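Local structure of iron-sulfur cluster assembly protein SufA (Escherichia coli, 2D2A) at residues G40-P45 with G112-F117. The protein binds iron-sulfur clusters, assembled with sulfur from the SufS-SufE cysteine desulfurase system, and passes them on to target proteins such as ferredoxin and aconitase. Sequence-based numbering, arbitrary orientation.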
ATOM      1  N   GLY A  40      -2.880 -12.010 -21.955  1.00 35.90           N
ATOM      2  CA  GLY A  40      -1.936 -12.440 -20.941  1.00 35.65           C
ATOM      3  C   GLY A  40      -1.753 -11.352 -19.947  1.00 33.42           C
ATOM      4  O   GLY A  40      -2.652 -10.391 -19.927  1.00 33.32           O
ATOM      5  N   LEU A  41      -0.701 -11.464 -19.116  1.00 27.59           N
ATOM      6  CA  LEU A  41      -0.444 -10.312 -18.264  1.00 23.69           C
ATOM      7  C   LEU A  41       0.934  -9.910 -18.322  1.00 19.73           C
ATOM      8  O   LEU A  41       1.736 -10.647 -18.681  1.00 17.37           O
ATOM      9  CB  LEU A  41      -0.797 -10.520 -16.823  1.00 23.31           C
ATOM     10  CG  LEU A  41      -1.990 -11.129 -16.162  1.00 28.45           C
ATOM     11  CD1 LEU A  41      -2.445 -10.354 -14.876  1.00 28.94           C
ATOM     12  CD2 LEU A  41      -3.204 -11.628 -17.034  1.00 31.49           C
ATOM     13  N   THR A  42       1.200  -8.694 -17.892  1.00 21.91           N
ATOM     14  CA  THR A  42       2.568  -8.109 -17.873  1.00 25.21           C
ATOM     15  C   THR A  42       3.193  -7.517 -16.548  1.00 24.23           C
ATOM     16  O   THR A  42       2.723  -6.984 -15.715  1.00 25.16           O
ATOM     17  CB  THR A  42       2.789  -7.075 -19.119  1.00 24.76           C
ATOM     18  OG1 THR A  42       2.000  -5.897 -18.915  1.00 34.23           O
ATOM     19  CG2 THR A  42       2.161  -7.647 -20.430  1.00 17.59           C
ATOM     20  N   LEU A  43       4.431  -7.463 -16.554  1.00 25.34           N
ATOM     21  CA  LEU A  43       5.170  -6.849 -15.519  1.00 21.68           C
ATOM     22  C   LEU A  43       5.937  -5.688 -16.118  1.00 19.00           C
ATOM     23  O   LEU A  43       6.645  -5.865 -17.127  1.00 18.18           O
ATOM     24  CB  LEU A  43       6.231  -7.950 -15.062  1.00 20.89           C
ATOM     25  CG  LEU A  43       5.922  -9.247 -14.231  1.00 19.43           C
ATOM     26  CD1 LEU A  43       7.196  -9.848 -13.610  1.00 23.64           C
ATOM     27  CD2 LEU A  43       5.067  -9.026 -13.148  1.00 18.06           C
ATOM     28  N   THR A  44       5.869  -4.542 -15.483  1.00 17.90           N
ATOM     29  CA  THR A  44       6.753  -3.491 -15.925  1.00 19.18           C
ATOM     30  C   THR A  44       8.183  -3.886 -15.519  1.00 21.47           C
ATOM     31  O   THR A  44       8.417  -4.611 -14.580  1.00 18.03           O
ATOM     32  CB  THR A  44       6.416  -2.200 -15.245  1.00 19.23           C
ATOM     33  OG1 THR A  44       6.556  -2.315 -13.821  1.00 17.62           O
ATOM     34  CG2 THR A  44       4.997  -1.847 -15.559  1.00 12.60           C
ATOM     35  N   PRO A  45       9.163  -3.365 -16.208  1.00 23.78           N
ATOM     36  CA  PRO A  45      10.594  -3.608 -15.765  1.00 23.62           C
ATOM     37  C   PRO A  45      10.835  -3.378 -14.235  1.00 23.88           C
ATOM     38  O   PRO A  45      11.556  -4.061 -13.567  1.00 23.95           O
ATOM     39  CB  PRO A  45      11.420  -2.482 -16.516  1.00 23.79           C
ATOM     40  CG  PRO A  45      10.444  -2.143 -17.744  1.00 22.50           C
ATOM     41  CD  PRO A  45       9.010  -2.346 -17.266  1.00 22.45           C
ATOM     42  N   GLY A 112      -5.420  -9.198 -19.452  1.00 28.19           N
ATOM     43  CA  GLY A 112      -4.643  -8.028 -19.697  1.00 26.89           C
ATOM     44  C   GLY A 112      -4.000  -7.177 -18.643  1.00 24.72           C
ATOM     45  O   GLY A 112      -3.210  -6.449 -19.137  1.00 22.81           O
ATOM     46  N   THR A 113      -4.241  -7.268 -17.259  1.00 21.31           N
ATOM     47  CA  THR A 113      -3.626  -6.378 -16.174  1.00 20.01           C
ATOM     48  C   THR A 113      -2.064  -6.336 -16.314  1.00 18.01           C
ATOM     49  O   THR A 113      -1.427  -7.322 -16.559  1.00 22.71           O
ATOM     50  CB  THR A 113      -3.768  -7.097 -14.948  1.00 19.15           C
ATOM     51  OG1 THR A 113      -5.109  -7.047 -14.524  1.00 19.62           O
ATOM     52  CG2 THR A 113      -2.946  -6.262 -13.804  1.00 22.56           C
ATOM     53  N   GLU A 114      -1.497  -5.188 -16.101  1.00 23.17           N
ATOM     54  CA  GLU A 114      -0.035  -5.044 -15.950  1.00 23.99           C
ATOM     55  C   GLU A 114       0.227  -4.775 -14.500  1.00 21.15           C
ATOM     56  O   GLU A 114      -0.493  -4.051 -13.853  1.00 17.38           O
ATOM     57  CB  GLU A 114       0.385  -3.802 -16.648  1.00 24.59           C
ATOM     58  CG  GLU A 114       1.844  -3.519 -16.794  1.00 30.98           C
ATOM     59  CD  GLU A 114       2.075  -2.074 -17.452  1.00 42.50           C
ATOM     60  OE1 GLU A 114       1.748  -0.925 -16.811  1.00 37.41           O
ATOM     61  OE2 GLU A 114       2.549  -2.166 -18.597  1.00 39.91           O
ATOM     62  N   VAL A 115       1.198  -5.479 -13.957  1.00 22.72           N
ATOM     63  CA  VAL A 115       1.610  -5.337 -12.568  1.00 22.21           C
ATOM     64  C   VAL A 115       2.811  -4.468 -12.593  1.00 20.91           C
ATOM     65  O   VAL A 115       3.714  -4.745 -13.391  1.00 22.03           O
ATOM     66  CB  VAL A 115       2.005  -6.574 -11.990  1.00 23.24           C
ATOM     67  CG1 VAL A 115       2.447  -6.217 -10.567  1.00 23.24           C
ATOM     68  CG2 VAL A 115       0.754  -7.630 -11.949  1.00 21.56           C
ATOM     69  N   ASP A 116       2.797  -3.418 -11.773  1.00 17.38           N
ATOM     70  CA  ASP A 116       3.886  -2.475 -11.726  1.00 17.76           C
ATOM     71  C   ASP A 116       4.298  -2.423 -10.176  1.00 19.94           C
ATOM     72  O   ASP A 116       3.600  -2.980  -9.275  1.00 13.97           O
ATOM     73  CB  ASP A 116       3.443  -1.083 -12.230  1.00 16.45           C
ATOM     74  CG  ASP A 116       4.504   0.018 -12.217  1.00 21.13           C
ATOM     75  OD1 ASP A 116       5.882  -0.045 -12.324  1.00 27.46           O
ATOM     76  OD2 ASP A 116       3.986   1.135 -12.173  1.00 29.66           O
ATOM     77  N   PHE A 117       5.439  -1.703  -9.878  1.00 21.09           N
ATOM     78  CA  PHE A 117       5.919  -1.550  -8.528  1.00 19.84           C
ATOM     79  C   PHE A 117       6.541  -0.182  -8.480  1.00 21.15           C
ATOM     80  O   PHE A 117       7.321   0.180  -9.336  1.00 20.64           O
ATOM     81  CB  PHE A 117       6.982  -2.653  -8.242  1.00 20.55           C
ATOM     82  CG  PHE A 117       7.566  -2.532  -6.893  1.00 18.81           C
ATOM     83  CD1 PHE A 117       6.926  -3.077  -5.814  1.00 18.74           C
ATOM     84  CD2 PHE A 117       8.783  -1.818  -6.693  1.00 18.75           C
ATOM     85  CE1 PHE A 117       7.464  -2.816  -4.479  1.00 16.64           C
ATOM     86  CE2 PHE A 117       9.343  -1.624  -5.473  1.00  6.76           C
ATOM     87  CZ  PHE A 117       8.639  -2.061  -4.365  1.00 17.33           C
TER
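Thr42 and Thr44 join residues 40-45 to residues 112-117 by a parallel ladder of backbone hydrogen bonds. Thr42 N donates to Thr113 O (3.2 Å), Thr42 O accepts from Val115 N (2.8 Å), and Thr44 N reaches Val115 O (3.0 Å), so that Val115 is gripped through both its amide and its carbonyl. At the start of the ladder Gly112 has a positive phi (66°), which suits glycine, in the link from helix 107-110 to strand 114-120.

The short strand 42-43 thereby becomes an outer strand, within this chain, of a mixed sheet with strands 114-120 and 123-129; the chain then turns directly into helix 45-57. Thr44 is the N-cap of that helix, and a hydroxyl suits the place because it can accept and donate at once. Its OG1, placed between backbone N and carbonyl carbon (chi1 61°), accepts from Ala47 N and donates to Asp116 OD1 (2.8 Å), meeting the carboxylate on its anti side and 31° out of plane. With an alanine in its place, Ala47 N is likely to lose this cap and Asp116 OD1 its hydroxyl donor.

On the face bearing Leu43 and Val115, these buried apolar side chains lie side by side, CD2 to CB 4.1 Å. Leu41 CD1 lies against Thr113 CB (3.5 Å); Leu41 and Val115 both reach Leu66, and Leu43 meets Ile51. On the face bearing Thr42 and Glu114, Thr42 OG1 lies by Glu114 CG. The Thr44 methyl, CG2, rests against the Glu114 carboxylate, the side chains crossing at about a right angle.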